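Local coordinates for oxidoreductase, short chain dehydrogenase/reductase family protein (Collinsella aerofaciens ATCC 25986, PDB 5GT9) that reduces the 7-oxo group of 7-oxolithocholate with NADPH to yield ursodeoxycholate, working as a homodimeric short-chain dehydrogenase of bile acid metabolism, at residues W10-G15 and V36-R41; F87-A92 and I139-M144. All coordinates share one frame; numbering follows the deposited sequence.

Contact 1 (W10-G15 and V36-R41); sequences WGLILG and VMVGRR. With NAP (NADP nicotinamide-adenine-dinucleotide phosphate), chain D.
L12 pairs with V36, I13 with M37 and L14 with V38 in the parallel ladder that closes the first beta-alpha-beta unit of the Rossmann fold, the helix 19-30 crossing over between its two strands. The ladder runs from V36 N on G11 O, through I13 N on V36 O at 2.9 Å and V38 N on I13 O, to G15 N on V38 O, where the donor stands 30° off the carbonyl plane as the first strand ends.

On the face carrying L12 and V36, the beta-branched V36 and V38 suit an extended strand, and the leucines are long enough to reach across to them. With CG anti to the backbone N (chi1 171°), L12 swings CD1 across toward the second strand, 3.7 Å from V36 CG1 and equally near V38 CG2. The other methyl of V36, CG2, meets W10 CE3 at 3.5 Å, the two side chains crossing at about a right angle. L14 lies alongside V38, its CD2 resting on CG2. G15 could hardly be anything else: at its backbone angles a beta carbon would collide with the carbonyl oxygen before it, and would also run into O4B of the cofactor's adenosine ribose.

Past G39 the second strand delivers two arginines to the 2'-phosphate that distinguishes NADP from NAD. The backbone N of R40 bonds O2X, as does NE, and the bend at chi3 turns the guanidinium back until NH2 reaches O3X and one face lies over adenine N7A. An alanine here would probably leave O2X with the backbone N alone from this residue, O3X without NH2, and N7A without the guanidinium above it. R41, also salt-bridged to E18, sends NE almost straight (175°) to O1X at 2.8 Å.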
ATOM      1  N   TRP B  10     -10.922 -33.298  -3.576  1.00 14.39           N
ATOM      2  CA  TRP B  10     -11.129 -32.486  -2.367  1.00 15.88           C
ATOM      3  C   TRP B  10     -10.046 -31.446  -2.200  1.00 14.45           C
ATOM      4  O   TRP B  10      -8.858 -31.711  -2.450  1.00 16.22           O
ATOM      5  CB  TRP B  10     -11.111 -33.353  -1.113  1.00 15.68           C
ATOM      6  CG  TRP B  10     -12.368 -34.171  -0.912  1.00 17.33           C
ATOM      7  CD1 TRP B  10     -12.650 -35.401  -1.482  1.00 17.00           C
ATOM      8  CD2 TRP B  10     -13.470 -33.845  -0.080  1.00 15.24           C
ATOM      9  NE1 TRP B  10     -13.877 -35.853  -1.048  1.00 16.61           N
ATOM     10  CE2 TRP B  10     -14.422 -34.903  -0.208  1.00 16.78           C
ATOM     11  CE3 TRP B  10     -13.795 -32.739   0.721  1.00 15.69           C
ATOM     12  CZ2 TRP B  10     -15.640 -34.881   0.465  1.00 18.74           C
ATOM     13  CZ3 TRP B  10     -14.996 -32.726   1.405  1.00 18.03           C
ATOM     14  CH2 TRP B  10     -15.932 -33.780   1.246  1.00 20.37           C
ATOM     15  N   GLY B  11     -10.448 -30.249  -1.835  1.00 12.48           N
ATOM     16  CA  GLY B  11      -9.457 -29.206  -1.489  1.00 13.47           C
ATOM     17  C   GLY B  11      -9.619 -28.789  -0.045  1.00 13.76           C
ATOM     18  O   GLY B  11     -10.702 -28.801   0.534  1.00 15.63           O
ATOM     19  N   LEU B  12      -8.493 -28.431   0.556  1.00 12.60           N
ATOM     20  CA  LEU B  12      -8.411 -28.170   1.999  1.00 13.87           C
ATOM     21  C   LEU B  12      -8.077 -26.667   2.240  1.00 14.05           C
ATOM     22  O   LEU B  12      -7.009 -26.220   1.847  1.00 13.51           O
ATOM     23  CB  LEU B  12      -7.322 -29.058   2.563  1.00 14.24           C
ATOM     24  CG  LEU B  12      -6.858 -28.844   4.026  1.00 15.51           C
ATOM     25  CD1 LEU B  12      -8.022 -29.106   4.962  1.00 17.01           C
ATOM     26  CD2 LEU B  12      -5.692 -29.831   4.271  1.00 14.62           C
ATOM     27  N   ILE B  13      -8.965 -25.957   2.906  1.00 12.73           N
ATOM     28  CA  ILE B  13      -8.785 -24.514   3.188  1.00 13.00           C
ATOM     29  C   ILE B  13      -8.447 -24.414   4.660  1.00 11.68           C
ATOM     30  O   ILE B  13      -9.292 -24.593   5.511  1.00 12.24           O
ATOM     31  CB  ILE B  13      -9.978 -23.631   2.763  1.00 13.12           C
ATOM     32  CG1 ILE B  13     -10.372 -23.970   1.305  1.00 13.24           C
ATOM     33  CG2 ILE B  13      -9.649 -22.155   2.902  1.00 12.00           C
ATOM     34  CD1 ILE B  13      -9.256 -23.928   0.270  1.00 13.68           C
ATOM     35  N   LEU B  14      -7.207 -24.070   4.958  1.00  9.96           N
ATOM     36  CA  LEU B  14      -6.748 -24.007   6.346  1.00 12.34           C
ATOM     37  C   LEU B  14      -6.916 -22.531   6.804  1.00 12.74           C
ATOM     38  O   LEU B  14      -6.072 -21.673   6.564  1.00 11.91           O
ATOM     39  CB  LEU B  14      -5.334 -24.504   6.475  1.00 12.24           C
ATOM     40  CG  LEU B  14      -5.230 -25.994   6.132  1.00 12.50           C
ATOM     41  CD1 LEU B  14      -3.834 -26.345   5.751  1.00 12.31           C
ATOM     42  CD2 LEU B  14      -5.693 -26.856   7.288  1.00 13.04           C
ATOM     43  N   GLY B  15      -8.050 -22.282   7.423  1.00 12.33           N
ATOM     44  CA  GLY B  15      -8.472 -20.947   7.928  1.00 12.63           C
ATOM     45  C   GLY B  15      -9.514 -20.452   7.023  1.00 12.26           C
ATOM     46  O   GLY B  15      -9.260 -19.618   6.148  1.00 12.94           O
ATOM     47  N   VAL B  36     -12.873 -29.208   2.245  1.00 15.35           N
ATOM     48  CA  VAL B  36     -12.629 -29.332   3.680  1.00 15.51           C
ATOM     49  C   VAL B  36     -12.297 -27.951   4.221  1.00 16.37           C
ATOM     50  O   VAL B  36     -11.352 -27.302   3.745  1.00 14.69           O
ATOM     51  CB  VAL B  36     -11.473 -30.292   3.989  1.00 17.58           C
ATOM     52  CG1 VAL B  36     -11.383 -30.486   5.496  1.00 17.34           C
ATOM     53  CG2 VAL B  36     -11.626 -31.605   3.252  1.00 16.49           C
ATOM     54  N   MET B  37     -13.127 -27.472   5.109  1.00 15.94           N
ATOM     55  CA  MET B  37     -13.049 -26.136   5.634  1.00 17.30           C
ATOM     56  C   MET B  37     -12.642 -26.222   7.096  1.00 15.69           C
ATOM     57  O   MET B  37     -13.377 -26.771   7.909  1.00 16.63           O
ATOM     58  CB  MET B  37     -14.415 -25.436   5.483  1.00 21.63           C
ATOM     59  CG  MET B  37     -15.018 -25.542   4.089  1.00 28.33           C
ATOM     60  SD  MET B  37     -16.819 -25.338   3.964  1.00 30.80           S
ATOM     61  CE  MET B  37     -17.145 -24.493   5.459  1.00 19.17           C
ATOM     62  N   VAL B  38     -11.511 -25.643   7.439  1.00 12.98           N
ATOM     63  CA  VAL B  38     -10.942 -25.671   8.756  1.00 13.80           C
ATOM     64  C   VAL B  38     -10.823 -24.267   9.358  1.00 15.05           C
ATOM     65  O   VAL B  38     -10.346 -23.310   8.718  1.00 14.08           O
ATOM     66  CB  VAL B  38      -9.553 -26.276   8.751  1.00 13.69           C
ATOM     67  CG1 VAL B  38      -9.022 -26.429  10.162  1.00 15.06           C
ATOM     68  CG2 VAL B  38      -9.503 -27.586   7.962  1.00 13.67           C
ATOM     69  N   GLY B  39     -11.281 -24.164  10.603  1.00 15.77           N
ATOM     70  CA  GLY B  39     -11.297 -22.920  11.342  1.00 15.08           C
ATOM     71  C   GLY B  39     -11.743 -23.132  12.764  1.00 15.52           C
ATOM     72  O   GLY B  39     -12.032 -24.244  13.184  1.00 15.33           O
ATOM     73  N   ARG B  40     -11.685 -22.057  13.536  1.00 15.76           N
ATOM     74  CA  ARG B  40     -12.076 -22.137  14.930  1.00 15.79           C
ATOM     75  C   ARG B  40     -13.593 -22.004  15.172  1.00 17.78           C
ATOM     76  O   ARG B  40     -14.081 -22.585  16.154  1.00 17.44           O
ATOM     77  CB  ARG B  40     -11.330 -21.082  15.747  1.00 16.31           C
ATOM     78  CG  ARG B  40      -9.831 -21.280  15.789  1.00 16.75           C
ATOM     79  CD  ARG B  40      -9.094 -20.024  16.266  1.00 17.15           C
ATOM     80  NE  ARG B  40      -9.381 -18.872  15.420  1.00 16.10           N
ATOM     81  CZ  ARG B  40      -8.946 -17.623  15.602  1.00 16.95           C
ATOM     82  NH1 ARG B  40      -8.169 -17.313  16.630  1.00 21.06           N
ATOM     83  NH2 ARG B  40      -9.314 -16.678  14.768  1.00 16.75           N
ATOM     84  N   ARG B  41     -14.309 -21.192  14.371  1.00 16.08           N
ATOM     85  CA  ARG B  41     -15.756 -20.959  14.587  1.00 16.65           C
ATOM     86  C   ARG B  41     -16.624 -21.992  13.920  1.00 18.30           C
ATOM     87  O   ARG B  41     -17.111 -21.762  12.827  1.00 17.85           O
ATOM     88  CB  ARG B  41     -16.164 -19.544  14.160  1.00 17.60           C
ATOM     89  CG  ARG B  41     -15.548 -18.482  15.066  1.00 18.45           C
ATOM     90  CD  ARG B  41     -15.745 -17.070  14.495  1.00 20.46           C
ATOM     91  NE  ARG B  41     -14.894 -16.926  13.319  1.00 19.60           N
ATOM     92  CZ  ARG B  41     -14.799 -15.850  12.567  1.00 22.06           C
ATOM     93  NH1 ARG B  41     -13.990 -15.867  11.514  1.00 17.12           N
ATOM     94  NH2 ARG B  41     -15.489 -14.752  12.846  1.00 23.79           N
TER
HETATM   95  PA  NAP D 301      -9.152 -13.943   7.079  1.00 17.62           P
HETATM   96  O1A NAP D 301      -9.098 -13.867   5.574  1.00 16.71           O
HETATM   97  O2A NAP D 301     -10.484 -13.726   7.732  1.00 19.30           O
HETATM   98  O5B NAP D 301      -8.653 -15.395   7.557  1.00 14.75           O
HETATM   99  C5B NAP D 301      -9.429 -16.527   7.231  1.00 16.25           C
HETATM  100  C4B NAP D 301      -9.808 -17.321   8.477  1.00 16.58           C
HETATM  101  O4B NAP D 301      -8.736 -18.053   9.034  1.00 14.75           O
HETATM  102  C3B NAP D 301     -10.325 -16.441   9.586  1.00 16.37           C
HETATM  103  O3B NAP D 301     -11.629 -15.996   9.286  1.00 18.13           O
HETATM  104  C2B NAP D 301     -10.185 -17.339  10.787  1.00 15.05           C
HETATM  105  O2B NAP D 301     -11.506 -17.836  11.142  1.00 15.83           O
HETATM  106  C1B NAP D 301      -9.176 -18.396  10.315  1.00 14.11           C
HETATM  107  N9A NAP D 301      -8.166 -18.479  11.350  1.00 14.93           N
HETATM  108  C8A NAP D 301      -7.440 -17.455  11.921  1.00 13.78           C
HETATM  109  N7A NAP D 301      -6.671 -17.943  12.893  1.00 13.60           N
HETATM  110  C5A NAP D 301      -6.862 -19.255  12.972  1.00 14.34           C
HETATM  111  C6A NAP D 301      -6.418 -20.304  13.829  1.00 15.91           C
HETATM  112  N6A NAP D 301      -5.473 -20.089  14.818  1.00 16.08           N
HETATM  113  N1A NAP D 301      -6.855 -21.524  13.540  1.00 15.50           N
HETATM  114  C2A NAP D 301      -7.761 -21.802  12.563  1.00 15.17           C
HETATM  115  N3A NAP D 301      -8.232 -20.875  11.764  1.00 14.07           N
HETATM  116  C4A NAP D 301      -7.833 -19.605  11.933  1.00 13.82           C
HETATM  117  O3  NAP D 301      -8.042 -13.150   7.944  1.00 17.49           O
HETATM  118  PN  NAP D 301      -6.917 -12.097   7.521  1.00 17.00           P
HETATM  119  O1N NAP D 301      -6.336 -11.539   8.828  1.00 16.11           O
HETATM  120  O2N NAP D 301      -7.535 -11.194   6.474  1.00 17.01           O
HETATM  121  O5D NAP D 301      -5.749 -13.048   6.965  1.00 18.72           O
HETATM  122  C5D NAP D 301      -5.953 -13.865   5.809  1.00 17.83           C
HETATM  123  C4D NAP D 301      -4.590 -14.000   5.117  1.00 15.78           C
HETATM  124  O4D NAP D 301      -4.355 -12.832   4.317  1.00 16.03           O
HETATM  125  C3D NAP D 301      -3.413 -14.133   6.059  1.00 15.46           C
HETATM  126  O3D NAP D 301      -2.517 -15.128   5.604  1.00 13.60           O
HETATM  127  C2D NAP D 301      -2.783 -12.763   6.063  1.00 15.12           C
HETATM  128  O2D NAP D 301      -1.408 -12.736   6.417  1.00 14.60           O
HETATM  129  C1D NAP D 301      -3.087 -12.265   4.645  1.00 14.71           C
HETATM  130  N1N NAP D 301      -3.116 -10.787   4.610  1.00 16.67           N
HETATM  131  C2N NAP D 301      -4.294 -10.149   4.844  1.00 17.31           C
HETATM  132  C3N NAP D 301      -4.340  -8.767   4.860  1.00 16.17           C
HETATM  133  C7N NAP D 301      -5.604  -8.013   5.075  1.00 18.57           C
HETATM  134  O7N NAP D 301      -5.540  -6.830   4.822  1.00 21.63           O
HETATM  135  N7N NAP D 301      -6.783  -8.629   5.409  1.00 19.30           N
HETATM  136  C4N NAP D 301      -3.183  -8.058   4.582  1.00 16.50           C
HETATM  137  C5N NAP D 301      -2.008  -8.723   4.269  1.00 17.12           C
HETATM  138  C6N NAP D 301      -1.995 -10.121   4.342  1.00 17.27           C
HETATM  139  P2B NAP D 301     -11.779 -18.479  12.632  1.00 15.65           P
HETATM  140  O1X NAP D 301     -13.206 -19.043  12.587  1.00 17.24           O
HETATM  141  O2X NAP D 301     -10.818 -19.515  12.947  1.00 16.48           O
HETATM  142  O3X NAP D 301     -11.773 -17.263  13.550  1.00 16.80           O

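Contact 2 (F87-A92 and I139-M144); sequences FMSYVA and INVSSM. With NAP (NADP nicotinamide-adenine-dinucleotide phosphate), chain D.
The OG of S89 stands anti to its backbone N (chi1 177°), and the carboxamide of N140 is swung beside its own backbone N (chi1 -66°); these two torsions let side chains do part of the pairing between neighbouring parallel strands of the Rossmann sheet. S89 OG donates to I139 O at 2.6 Å, and N140 OD1 takes Y90 N in the plane of its carbonyl. Two ordinary backbone bonds flank them, I139 N on M88 O and V141 N on Y90 O. Serine is short enough to turn straight onto the neighbouring carbonyl, and asparagine offers an acceptor oxygen on one arm and an NH2 donor on the other: its ND2 binds T167 OG1, which probably helps to hold the carboxamide in one orientation. The bent chain of M88 brings M88 CE to 3.4 Å from N140 OD1.

Apolar residues fill the rest. I139 meets the F87 ring at its edge, with I139 CG1 3.8 Å from F87 CE1, while F24 of helix 19-30 touches I139 and S89 as well. Y90 turns its ring away to F67 and F119, and its hydroxyl binds V114 O.

Beyond the pairing, the C-terminal ends of the two segments part around the cofactor. V91 O accepts the O3D hydroxyl of the nicotinamide ribose at 2.7 Å, and V141 CG1 packs beside that oxygen. A92, small enough to lie close to the adenine, sets CB 3.6 Å from C4A. At the far end of the strand S143, the inferred transition-state stabiliser, is hydrogen-bonded to Y156, the inferred proton acceptor, and its OG lies 3.3 Å from C5N of the nicotinamide ring.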
ATOM      1  N   PHE B  87      -5.932 -30.183  -3.458  1.00 13.51           N
ATOM      2  CA  PHE B  87      -5.582 -28.803  -3.198  1.00 12.78           C
ATOM      3  C   PHE B  87      -5.443 -28.535  -1.681  1.00 12.29           C
ATOM      4  O   PHE B  87      -6.191 -29.052  -0.835  1.00 12.44           O
ATOM      5  CB  PHE B  87      -6.624 -27.862  -3.764  1.00 13.93           C
ATOM      6  CG  PHE B  87      -6.320 -26.409  -3.576  1.00 13.30           C
ATOM      7  CD1 PHE B  87      -5.431 -25.728  -4.462  1.00 13.06           C
ATOM      8  CD2 PHE B  87      -6.894 -25.695  -2.560  1.00 13.24           C
ATOM      9  CE1 PHE B  87      -5.183 -24.370  -4.306  1.00 11.47           C
ATOM     10  CE2 PHE B  87      -6.618 -24.334  -2.419  1.00 13.35           C
ATOM     11  CZ  PHE B  87      -5.789 -23.680  -3.302  1.00 12.74           C
ATOM     12  N   MET B  88      -4.462 -27.701  -1.384  1.00 12.22           N
ATOM     13  CA  MET B  88      -4.325 -27.115  -0.033  1.00 12.85           C
ATOM     14  C   MET B  88      -4.032 -25.606  -0.132  1.00 12.53           C
ATOM     15  O   MET B  88      -3.285 -25.174  -0.995  1.00 13.01           O
ATOM     16  CB  MET B  88      -3.195 -27.833   0.693  1.00 14.65           C
ATOM     17  CG  MET B  88      -3.064 -27.472   2.153  1.00 17.82           C
ATOM     18  SD  MET B  88      -1.369 -27.781   2.814  1.00 19.44           S
ATOM     19  CE  MET B  88      -0.747 -26.144   2.486  1.00 25.76           C
ATOM     20  N   SER B  89      -4.624 -24.802   0.767  1.00 11.79           N
ATOM     21  CA  SER B  89      -4.188 -23.427   0.974  1.00 10.34           C
ATOM     22  C   SER B  89      -4.060 -23.119   2.441  1.00 10.04           C
ATOM     23  O   SER B  89      -5.009 -23.320   3.217  1.00 10.86           O
ATOM     24  CB  SER B  89      -5.164 -22.456   0.317  1.00 12.59           C
ATOM     25  OG  SER B  89      -4.810 -21.109   0.567  1.00 13.18           O
ATOM     26  N   TYR B  90      -2.912 -22.581   2.834  1.00  8.94           N
ATOM     27  CA  TYR B  90      -2.731 -22.083   4.171  1.00  9.63           C
ATOM     28  C   TYR B  90      -3.043 -20.594   4.192  1.00  9.58           C
ATOM     29  O   TYR B  90      -2.292 -19.801   3.618  1.00  9.29           O
ATOM     30  CB  TYR B  90      -1.351 -22.377   4.721  1.00 11.40           C
ATOM     31  CG  TYR B  90      -1.304 -22.361   6.230  1.00 10.30           C
ATOM     32  CD1 TYR B  90      -1.806 -23.452   6.968  1.00 11.52           C
ATOM     33  CD2 TYR B  90      -0.852 -21.240   6.937  1.00 10.06           C
ATOM     34  CE1 TYR B  90      -1.820 -23.443   8.338  1.00 12.10           C
ATOM     35  CE2 TYR B  90      -0.842 -21.252   8.314  1.00 10.99           C
ATOM     36  CZ  TYR B  90      -1.296 -22.360   9.009  1.00 10.54           C
ATOM     37  OH  TYR B  90      -1.329 -22.370  10.405  1.00 11.30           O
ATOM     38  N   VAL B  91      -4.148 -20.255   4.817  1.00 10.34           N
ATOM     39  CA  VAL B  91      -4.717 -18.875   4.762  1.00  9.78           C
ATOM     40  C   VAL B  91      -4.575 -18.156   6.120  1.00 10.87           C
ATOM     41  O   VAL B  91      -4.396 -16.933   6.130  1.00 12.36           O
ATOM     42  CB  VAL B  91      -6.227 -18.954   4.411  1.00 11.28           C
ATOM     43  CG1 VAL B  91      -6.817 -17.559   4.276  1.00 11.52           C
ATOM     44  CG2 VAL B  91      -6.395 -19.679   3.081  1.00 11.65           C
ATOM     45  N   ALA B  92      -4.742 -18.880   7.232  1.00 10.39           N
ATOM     46  CA  ALA B  92      -4.783 -18.277   8.593  1.00 11.40           C
ATOM     47  C   ALA B  92      -3.462 -17.564   8.913  1.00 10.07           C
ATOM     48  O   ALA B  92      -2.400 -17.991   8.534  1.00  9.74           O
ATOM     49  CB  ALA B  92      -5.015 -19.326   9.672  1.00 11.96           C
ATOM     50  N   ILE B 139      -1.669 -23.263  -2.886  1.00 10.13           N
ATOM     51  CA  ILE B 139      -1.499 -21.806  -2.938  1.00 10.05           C
ATOM     52  C   ILE B 139      -1.530 -21.341  -1.458  1.00 11.24           C
ATOM     53  O   ILE B 139      -2.556 -21.462  -0.777  1.00 11.69           O
ATOM     54  CB  ILE B 139      -2.601 -21.062  -3.684  1.00 10.98           C
ATOM     55  CG1 ILE B 139      -2.721 -21.532  -5.120  1.00 11.01           C
ATOM     56  CG2 ILE B 139      -2.392 -19.557  -3.602  1.00 11.95           C
ATOM     57  CD1 ILE B 139      -3.930 -21.045  -5.880  1.00 12.01           C
ATOM     58  N   ASN B 140      -0.368 -20.941  -0.978  1.00  9.10           N
ATOM     59  CA  ASN B 140      -0.255 -20.362   0.379  1.00  9.87           C
ATOM     60  C   ASN B 140      -0.342 -18.860   0.331  1.00  9.04           C
ATOM     61  O   ASN B 140       0.077 -18.272  -0.664  1.00 11.36           O
ATOM     62  CB  ASN B 140       1.063 -20.864   1.023  1.00 10.36           C
ATOM     63  CG  ASN B 140       1.024 -22.378   1.277  1.00 10.15           C
ATOM     64  OD1 ASN B 140      -0.044 -22.938   1.619  1.00 12.42           O
ATOM     65  ND2 ASN B 140       2.140 -23.057   1.081  1.00 10.60           N
ATOM     66  N   VAL B 141      -0.781 -18.253   1.423  1.00  8.76           N
ATOM     67  CA  VAL B 141      -1.004 -16.824   1.497  1.00  8.92           C
ATOM     68  C   VAL B 141       0.132 -16.190   2.317  1.00  9.94           C
ATOM     69  O   VAL B 141       0.385 -16.599   3.461  1.00 11.09           O
ATOM     70  CB  VAL B 141      -2.315 -16.492   2.112  1.00 11.35           C
ATOM     71  CG1 VAL B 141      -2.498 -14.981   2.080  1.00 11.04           C
ATOM     72  CG2 VAL B 141      -3.453 -17.134   1.292  1.00 11.28           C
ATOM     73  N   SER B 142       0.808 -15.214   1.754  1.00  9.34           N
ATOM     74  CA  SER B 142       1.783 -14.432   2.516  1.00  9.16           C
ATOM     75  C   SER B 142       1.248 -12.963   2.590  1.00  9.36           C
ATOM     76  O   SER B 142       0.129 -12.656   2.195  1.00 10.23           O
ATOM     77  CB  SER B 142       3.159 -14.505   1.925  1.00  8.51           C
ATOM     78  OG  SER B 142       4.146 -13.928   2.817  1.00  9.02           O
ATOM     79  N   SER B 143       2.103 -12.079   3.079  1.00  9.82           N
ATOM     80  CA  SER B 143       1.718 -10.703   3.349  1.00 10.31           C
ATOM     81  C   SER B 143       2.835  -9.819   2.917  1.00  9.23           C
ATOM     82  O   SER B 143       4.011 -10.223   2.963  1.00  7.92           O
ATOM     83  CB  SER B 143       1.625 -10.508   4.843  1.00 12.79           C
ATOM     84  OG  SER B 143       1.121  -9.231   5.101  1.00 15.97           O
ATOM     85  N   MET B 144       2.499  -8.563   2.595  1.00  9.67           N
ATOM     86  CA  MET B 144       3.561  -7.631   2.196  1.00  9.56           C
ATOM     87  C   MET B 144       4.555  -7.434   3.342  1.00  9.62           C
ATOM     88  O   MET B 144       5.751  -7.156   3.075  1.00 10.05           O
ATOM     89  CB  MET B 144       2.980  -6.294   1.711  1.00 11.72           C
ATOM     90  CG  MET B 144       2.360  -6.344   0.254  1.00 14.50           C
ATOM     91  SD  MET B 144       1.472  -4.792  -0.128  1.00 20.21           S
ATOM     92  CE  MET B 144       2.921  -3.888  -0.731  1.00 13.96           C
TER
HETATM   93  PA  NAP D 301      -9.152 -13.943   7.079  1.00 17.62           P
HETATM   94  O1A NAP D 301      -9.098 -13.867   5.574  1.00 16.71           O
HETATM   95  O2A NAP D 301     -10.484 -13.726   7.732  1.00 19.30           O
HETATM   96  O5B NAP D 301      -8.653 -15.395   7.557  1.00 14.75           O
HETATM   97  C5B NAP D 301      -9.429 -16.527   7.231  1.00 16.25           C
HETATM   98  C4B NAP D 301      -9.808 -17.321   8.477  1.00 16.58           C
HETATM   99  O4B NAP D 301      -8.736 -18.053   9.034  1.00 14.75           O
HETATM  100  C3B NAP D 301     -10.325 -16.441   9.586  1.00 16.37           C
HETATM  101  O3B NAP D 301     -11.629 -15.996   9.286  1.00 18.13           O
HETATM  102  C2B NAP D 301     -10.185 -17.339  10.787  1.00 15.05           C
HETATM  103  O2B NAP D 301     -11.506 -17.836  11.142  1.00 15.83           O
HETATM  104  C1B NAP D 301      -9.176 -18.396  10.315  1.00 14.11           C
HETATM  105  N9A NAP D 301      -8.166 -18.479  11.350  1.00 14.93           N
HETATM  106  C8A NAP D 301      -7.440 -17.455  11.921  1.00 13.78           C
HETATM  107  N7A NAP D 301      -6.671 -17.943  12.893  1.00 13.60           N
HETATM  108  C5A NAP D 301      -6.862 -19.255  12.972  1.00 14.34           C
HETATM  109  C6A NAP D 301      -6.418 -20.304  13.829  1.00 15.91           C
HETATM  110  N6A NAP D 301      -5.473 -20.089  14.818  1.00 16.08           N
HETATM  111  N1A NAP D 301      -6.855 -21.524  13.540  1.00 15.50           N
HETATM  112  C2A NAP D 301      -7.761 -21.802  12.563  1.00 15.17           C
HETATM  113  N3A NAP D 301      -8.232 -20.875  11.764  1.00 14.07           N
HETATM  114  C4A NAP D 301      -7.833 -19.605  11.933  1.00 13.82           C
HETATM  115  O3  NAP D 301      -8.042 -13.150   7.944  1.00 17.49           O
HETATM  116  PN  NAP D 301      -6.917 -12.097   7.521  1.00 17.00           P
HETATM  117  O1N NAP D 301      -6.336 -11.539   8.828  1.00 16.11           O
HETATM  118  O2N NAP D 301      -7.535 -11.194   6.474  1.00 17.01           O
HETATM  119  O5D NAP D 301      -5.749 -13.048   6.965  1.00 18.72           O
HETATM  120  C5D NAP D 301      -5.953 -13.865   5.809  1.00 17.83           C
HETATM  121  C4D NAP D 301      -4.590 -14.000   5.117  1.00 15.78           C
HETATM  122  O4D NAP D 301      -4.355 -12.832   4.317  1.00 16.03           O
HETATM  123  C3D NAP D 301      -3.413 -14.133   6.059  1.00 15.46           C
HETATM  124  O3D NAP D 301      -2.517 -15.128   5.604  1.00 13.60           O
HETATM  125  C2D NAP D 301      -2.783 -12.763   6.063  1.00 15.12           C
HETATM  126  O2D NAP D 301      -1.408 -12.736   6.417  1.00 14.60           O
HETATM  127  C1D NAP D 301      -3.087 -12.265   4.645  1.00 14.71           C
HETATM  128  N1N NAP D 301      -3.116 -10.787   4.610  1.00 16.67           N
HETATM  129  C2N NAP D 301      -4.294 -10.149   4.844  1.00 17.31           C
HETATM  130  C3N NAP D 301      -4.340  -8.767   4.860  1.00 16.17           C
HETATM  131  C7N NAP D 301      -5.604  -8.013   5.075  1.00 18.57           C
HETATM  132  O7N NAP D 301      -5.540  -6.830   4.822  1.00 21.63           O
HETATM  133  N7N NAP D 301      -6.783  -8.629   5.409  1.00 19.30           N
HETATM  134  C4N NAP D 301      -3.183  -8.058   4.582  1.00 16.50           C
HETATM  135  C5N NAP D 301      -2.008  -8.723   4.269  1.00 17.12           C
HETATM  136  C6N NAP D 301      -1.995 -10.121   4.342  1.00 17.27           C
HETATM  137  P2B NAP D 301     -11.779 -18.479  12.632  1.00 15.65           P
HETATM  138  O1X NAP D 301     -13.206 -19.043  12.587  1.00 17.24           O
HETATM  139  O2X NAP D 301     -10.818 -19.515  12.947  1.00 16.48           O
HETATM  140  O3X NAP D 301     -11.773 -17.263  13.550  1.00 16.80           O

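In the fold
Contact 1 precedes contact 2 in sequence without overlap, and their centres lie 12 Å apart in one parallel sheet. Strands 10-14 and 85-90 are neighbours there, so the two pairs form four consecutive strands in the order 34-39, 10-14, 85-90, 136-143. They join directly: L12 N probably bonds to F87 O and L14 N to S89 O, while L14 packs on Y90. Both present their C-terminal ends to the same NADP molecule, contact 1 at the adenosine half with its 2'-phosphate, contact 2 from the adenine to the nicotinamide ribose and ring, so the cofactor is held at the C-terminal end of the sheet, beside the inferred catalytic residues.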